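Local coordinates for iron-sulfur cluster assembly protein SufA (Escherichia coli, PDB 2D2A) that binds [2Fe-2S] and [4Fe-4S] clusters and transfers them to target proteins such as ferredoxin and aconitase, at residues W38-T44 and I110-D116; A48-R52 and H95-K99. One frame throughout, in Å; residues are numbered along the deposited sequence.

Contact 1. Residues W38-T44 and I110-D116; sequences WQGLTLT and IDGTEVD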
loop_
_atom_site.group_PDB
_atom_site.type_symbol
_atom_site.label_atom_id
_atom_site.label_comp_id
_atom_site.label_asym_id
_atom_site.label_seq_id
_atom_site.Cartn_x
_atom_site.Cartn_y
_atom_site.Cartn_z
ATOM N N TRP A 38 -6.540 19.942 20.617
ATOM C CA TRP A 38 -6.575 18.554 20.210
ATOM C C TRP A 38 -5.491 17.800 20.831
ATOM O O TRP A 38 -4.635 18.388 21.397
ATOM C CB TRP A 38 -6.356 18.582 18.760
ATOM C CG TRP A 38 -7.289 19.411 18.001
ATOM C CD1 TRP A 38 -7.080 20.690 17.628
ATOM C CD2 TRP A 38 -8.591 19.069 17.579
ATOM N NE1 TRP A 38 -8.170 21.146 16.923
ATOM C CE2 TRP A 38 -9.098 20.149 16.850
ATOM C CE3 TRP A 38 -9.392 17.955 17.716
ATOM C CZ2 TRP A 38 -10.406 20.155 16.302
ATOM C CZ3 TRP A 38 -10.694 17.909 17.100
ATOM C CH2 TRP A 38 -11.198 19.019 16.469
ATOM N N GLN A 39 -5.557 16.471 20.847
ATOM C CA GLN A 39 -4.493 15.791 21.610
ATOM C C GLN A 39 -3.346 15.665 20.844
ATOM O O GLN A 39 -2.291 15.587 21.390
ATOM C CB GLN A 39 -4.659 14.308 21.974
ATOM C CG GLN A 39 -5.615 13.448 21.251
ATOM C CD GLN A 39 -5.899 12.071 22.020
ATOM O OE1 GLN A 39 -6.863 12.010 22.870
ATOM N NE2 GLN A 39 -5.143 10.975 21.635
ATOM N N GLY A 40 -3.611 15.442 19.572
ATOM C CA GLY A 40 -2.602 15.682 18.557
ATOM C C GLY A 40 -2.404 14.444 17.760
ATOM O O GLY A 40 -3.331 13.514 17.843
ATOM N N LEU A 41 -1.308 14.396 16.982
ATOM C CA LEU A 41 -1.045 13.117 16.340
ATOM C C LEU A 41 0.315 12.696 16.537
ATOM O O LEU A 41 1.121 13.462 16.819
ATOM C CB LEU A 41 -1.317 13.098 14.867
ATOM C CG LEU A 41 -2.454 13.622 14.052
ATOM C CD1 LEU A 41 -2.868 12.662 12.881
ATOM C CD2 LEU A 41 -3.694 14.284 14.764
ATOM N N THR A 42 0.563 11.421 16.322
ATOM C CA THR A 42 1.911 10.808 16.472
ATOM C C THR A 42 2.582 9.997 15.295
ATOM O O THR A 42 2.139 9.348 14.532
ATOM C CB THR A 42 2.034 9.982 17.877
ATOM O OG1 THR A 42 1.218 8.806 17.819
ATOM C CG2 THR A 42 1.358 10.772 19.043
ATOM N N LEU A 43 3.817 9.915 15.378
ATOM C CA LEU A 43 4.587 9.125 14.497
ATOM C C LEU A 43 5.285 8.058 15.314
ATOM O O LEU A 43 5.945 8.378 16.321
ATOM C CB LEU A 43 5.706 10.113 13.931
ATOM C CG LEU A 43 5.482 11.267 12.888
ATOM C CD1 LEU A 43 6.804 11.730 12.252
ATOM C CD2 LEU A 43 4.677 10.895 11.808
ATOM N N THR A 44 5.212 6.826 14.867
ATOM C CA THR A 44 6.038 5.839 15.519
ATOM C C THR A 44 7.499 6.130 15.136
ATOM O O THR A 44 7.804 6.689 14.108
ATOM C CB THR A 44 5.694 4.464 15.036
ATOM O OG1 THR A 44 5.911 4.346 13.621
ATOM C CG2 THR A 44 4.250 4.199 15.322
ATOM N N ILE A 110 -9.906 12.998 12.486
ATOM C CA ILE A 110 -8.712 12.189 12.735
ATOM C C ILE A 110 -7.749 12.518 13.929
ATOM O O ILE A 110 -6.590 11.912 14.088
ATOM C CB ILE A 110 -7.788 12.155 11.472
ATOM C CG1 ILE A 110 -7.247 13.537 11.055
ATOM C CG2 ILE A 110 -8.368 11.325 10.357
ATOM C CD1 ILE A 110 -6.085 13.508 10.063
ATOM N N ASP A 111 -8.258 13.306 14.847
ATOM C CA ASP A 111 -7.524 13.619 16.061
ATOM C C ASP A 111 -7.243 12.251 16.731
ATOM O O ASP A 111 -7.977 11.199 16.668
ATOM C CB ASP A 111 -8.299 14.522 17.051
ATOM C CG ASP A 111 -7.387 15.076 18.165
ATOM O OD1 ASP A 111 -7.902 15.519 19.257
ATOM O OD2 ASP A 111 -6.112 15.146 18.096
ATOM N N GLY A 112 -6.109 12.326 17.410
ATOM C CA GLY A 112 -5.383 11.192 17.881
ATOM C C GLY A 112 -4.715 10.168 17.013
ATOM O O GLY A 112 -3.975 9.511 17.660
ATOM N N THR A 113 -4.882 10.042 15.621
ATOM C CA THR A 113 -4.241 8.975 14.727
ATOM C C THR A 113 -2.691 8.919 14.959
ATOM O O THR A 113 -2.036 9.916 15.079
ATOM C CB THR A 113 -4.297 9.491 13.397
ATOM O OG1 THR A 113 -5.615 9.405 12.912
ATOM C CG2 THR A 113 -3.445 8.463 12.447
ATOM N N GLU A 114 -2.151 7.738 14.963
ATOM C CA GLU A 114 -0.689 7.537 14.919
ATOM C C GLU A 114 -0.361 7.033 13.547
ATOM O O GLU A 114 -1.070 6.232 12.984
ATOM C CB GLU A 114 -0.346 6.414 15.827
ATOM C CG GLU A 114 1.095 6.123 16.098
ATOM C CD GLU A 114 1.244 4.797 16.988
ATOM O OE1 GLU A 114 0.913 3.569 16.522
ATOM O OE2 GLU A 114 1.662 5.060 18.129
ATOM N N VAL A 115 0.658 7.617 12.953
ATOM C CA VAL A 115 1.136 7.244 11.630
ATOM C C VAL A 115 2.305 6.362 11.860
ATOM O O VAL A 115 3.175 6.742 12.652
ATOM C CB VAL A 115 1.600 8.363 10.886
ATOM C CG1 VAL A 115 2.103 7.772 9.564
ATOM C CG2 VAL A 115 0.388 9.428 10.608
ATOM N N ASP A 116 2.300 5.195 11.217
ATOM C CA ASP A 116 3.358 4.231 11.382
ATOM C C ASP A 116 3.847 3.921 9.885
ATOM O O ASP A 116 3.214 4.343 8.870
ATOM C CB ASP A 116 2.845 2.949 12.076
ATOM C CG ASP A 116 3.869 1.835 12.297
ATOM O OD1 ASP A 116 5.241 1.881 12.468
ATOM O OD2 ASP A 116 3.319 0.738 12.401
#
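The carboxylate of D111 meets the indole of W38 at its edge and in the ring plane, OD1 lying 3.2 Å from CE3, with the two flat groups turned 89° apart. With CG anti to the backbone N (chi1 -168°), the same carboxylate reaches the backbone of 38-44 and receives two amides on its syn lone pairs: Q39 N to OD1 at 3.0 Å and G40 N to OD2 at 2.9 Å. These two amides tie 38-44 to D111 ahead of the strands, and a weak bond from G112 N, within D111's own segment, also reaches OD2. Beyond it L41 crosses T113, its CD1 3.5 Å from T113 CB.

A short parallel ladder follows. T42 N bonds to T113 O, V115 N to T42 O at 2.8 Å, and T44 N to V115 O. T42 and E114 share one face, OG1 lying 3.2 Å from E114 CG; L43 and V115 lie side by side on the other. At the far end T44 OG1 donates to D116 OD1 over 2.8 Å, on the anti side and tilted 31° out of the carboxylate plane, and also N-caps helix 45-57 through A47 N. Strand 123-129 continues the sheet beyond 114-120, while L41 and L43 pack on L100 of strand 98-103 and W38 rests on M107 and P108 of helix 107-110.

Contact 2. Residues A48-R52 and H95-K99; sequences AIHIR and HDGAK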
loop_
_atom_site.group_PDB
_atom_site.type_symbol
_atom_site.label_atom_id
_atom_site.label_comp_id
_atom_site.label_asym_id
_atom_site.label_seq_id
_atom_site.Cartn_x
_atom_site.Cartn_y
_atom_site.Cartn_z
ATOM N N ALA A 48 8.947 8.018 11.767
ATOM C CA ALA A 48 9.911 9.144 11.966
ATOM C C ALA A 48 11.264 8.955 11.209
ATOM O O ALA A 48 11.683 9.928 10.473
ATOM C CB ALA A 48 10.098 9.402 13.415
ATOM N N ILE A 49 11.852 7.716 11.344
ATOM C CA ILE A 49 13.117 7.382 10.662
ATOM C C ILE A 49 12.796 7.519 9.146
ATOM O O ILE A 49 13.499 8.114 8.320
ATOM C CB ILE A 49 13.533 5.926 10.884
ATOM C CG1 ILE A 49 13.853 5.357 12.402
ATOM C CG2 ILE A 49 14.575 5.593 9.893
ATOM C CD1 ILE A 49 14.966 6.097 13.113
ATOM N N HIS A 50 11.714 6.928 8.721
ATOM C CA HIS A 50 11.517 6.983 7.267
ATOM C C HIS A 50 11.243 8.417 6.762
ATOM O O HIS A 50 11.505 8.691 5.631
ATOM C CB HIS A 50 10.334 6.095 6.916
ATOM C CG HIS A 50 10.234 5.736 5.498
ATOM N ND1 HIS A 50 9.231 6.253 4.697
ATOM C CD2 HIS A 50 11.047 4.988 4.700
ATOM C CE1 HIS A 50 9.422 5.789 3.463
ATOM N NE2 HIS A 50 10.525 5.047 3.446
ATOM N N ILE A 51 10.661 9.290 7.590
ATOM C CA ILE A 51 10.303 10.494 7.069
ATOM C C ILE A 51 11.682 11.219 6.951
ATOM O O ILE A 51 11.923 11.997 6.138
ATOM C CB ILE A 51 9.434 11.350 8.155
ATOM C CG1 ILE A 51 7.948 10.875 8.494
ATOM C CG2 ILE A 51 9.385 12.712 7.688
ATOM C CD1 ILE A 51 6.999 11.892 9.145
ATOM N N ARG A 52 12.544 11.066 7.976
ATOM C CA ARG A 52 13.892 11.653 8.046
ATOM C C ARG A 52 14.762 11.184 6.866
ATOM O O ARG A 52 15.499 11.976 6.392
ATOM C CB ARG A 52 14.569 11.381 9.351
ATOM C CG ARG A 52 14.144 12.176 10.582
ATOM C CD ARG A 52 14.393 11.152 11.868
ATOM N NE ARG A 52 15.806 10.789 12.113
ATOM C CZ ARG A 52 16.646 11.742 12.591
ATOM N NH1 ARG A 52 15.985 12.838 12.822
ATOM N NH2 ARG A 52 18.056 11.646 12.918
ATOM N N HIS A 95 8.228 14.722 16.072
ATOM C CA HIS A 95 8.785 13.598 16.768
ATOM C C HIS A 95 10.099 13.292 16.081
ATOM O O HIS A 95 10.139 13.057 14.946
ATOM C CB HIS A 95 7.891 12.282 16.791
ATOM C CG HIS A 95 8.219 11.299 17.954
ATOM N ND1 HIS A 95 9.031 10.156 17.787
ATOM C CD2 HIS A 95 7.822 11.301 19.287
ATOM C CE1 HIS A 95 9.116 9.512 18.967
ATOM N NE2 HIS A 95 8.409 10.186 19.889
ATOM N N ASP A 96 11.122 13.258 16.917
ATOM C CA ASP A 96 12.497 12.837 16.770
ATOM C C ASP A 96 13.024 13.655 15.495
ATOM O O ASP A 96 13.741 13.207 14.790
ATOM C CB ASP A 96 12.756 11.230 16.685
ATOM C CG ASP A 96 12.435 10.070 18.064
ATOM O OD1 ASP A 96 12.668 10.182 19.351
ATOM O OD2 ASP A 96 12.079 8.783 17.745
ATOM N N GLY A 97 12.705 14.902 15.217
ATOM C CA GLY A 97 13.119 15.602 13.956
ATOM C C GLY A 97 12.256 15.479 12.732
ATOM O O GLY A 97 12.330 16.252 11.786
ATOM N N ALA A 98 11.415 14.437 12.691
ATOM C CA ALA A 98 10.416 14.315 11.622
ATOM C C ALA A 98 9.183 15.179 11.820
ATOM O O ALA A 98 8.542 15.052 12.835
ATOM C CB ALA A 98 10.086 12.832 11.344
ATOM N N LYS A 99 8.898 16.112 10.895
ATOM C CA LYS A 99 7.588 16.851 10.783
ATOM C C LYS A 99 6.276 16.265 10.066
ATOM O O LYS A 99 6.240 15.568 9.165
ATOM C CB LYS A 99 7.811 18.207 10.303
ATOM C CG LYS A 99 9.102 18.825 10.897
ATOM C CD LYS A 99 9.335 20.282 10.497
ATOM C CE LYS A 99 10.810 20.967 10.655
ATOM N NZ LYS A 99 10.627 22.436 10.330
#
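A beta hairpin tip packs here against helix 45-57: the type I' turn from H95 to A98 joins strands 90-95 and 98-103, and the helix lies against it through A48, I51 and R52. The turn is closed by a reciprocal pair of backbone bonds, H95 N to A98 O and A98 N to H95 O, and G97 occupies one of its two positive-phi positions.

A98 is the centre of the contact. Its methyl group faces the helix and packs against A48 and I51, with CB 3.4 Å from the carbonyl oxygen A48 O and 4.0 Å from A48 CB. I51 meets that methyl with its branch point, CB to CB at 3.6 Å, and with CG2 at 3.7 Å. The longer arm of I51 has CG1 beside the backbone N (chi1 -71°) and runs on past A98, bringing CD1 within 3.8 Å of K99 O. On this inner side L43 touches both I51 and A98, so the apolar contact reaches strand 42-43, which pairs with 114-120.

Toward the surface R52 runs past the turn with its aliphatic part, CG lying 4.2 Å from A98 CB, and then bends at chi3 (65°). The bend brings its guanidinium alongside the hairpin tip, where G97 CA lies at the group's edge and NH1 is 3.0 Å from D96 O, which sits obliquely to the guanidinium plane.

In the fold
Contact 1 is the larger and lies nearer the middle of the chain, about 8 Å from its centre against 12 Å for contact 2. Both are partly buried: 6 of 14 touching residues are buried and 2 exposed in contact 1, 3 of 8 buried and 3 exposed in contact 2. Contact 1 joins strand to strand by a parallel backbone ladder with a carboxylate at one end and a hydroxyl at the other. Contact 2 sets a helix on a hairpin turn and relies on small apolar groups, with an arginine at the surface. L43 joins them, and strand 42-43 leads directly into helix 45-57; along the chain contact 2 is nested within the loop that contact 1 closes.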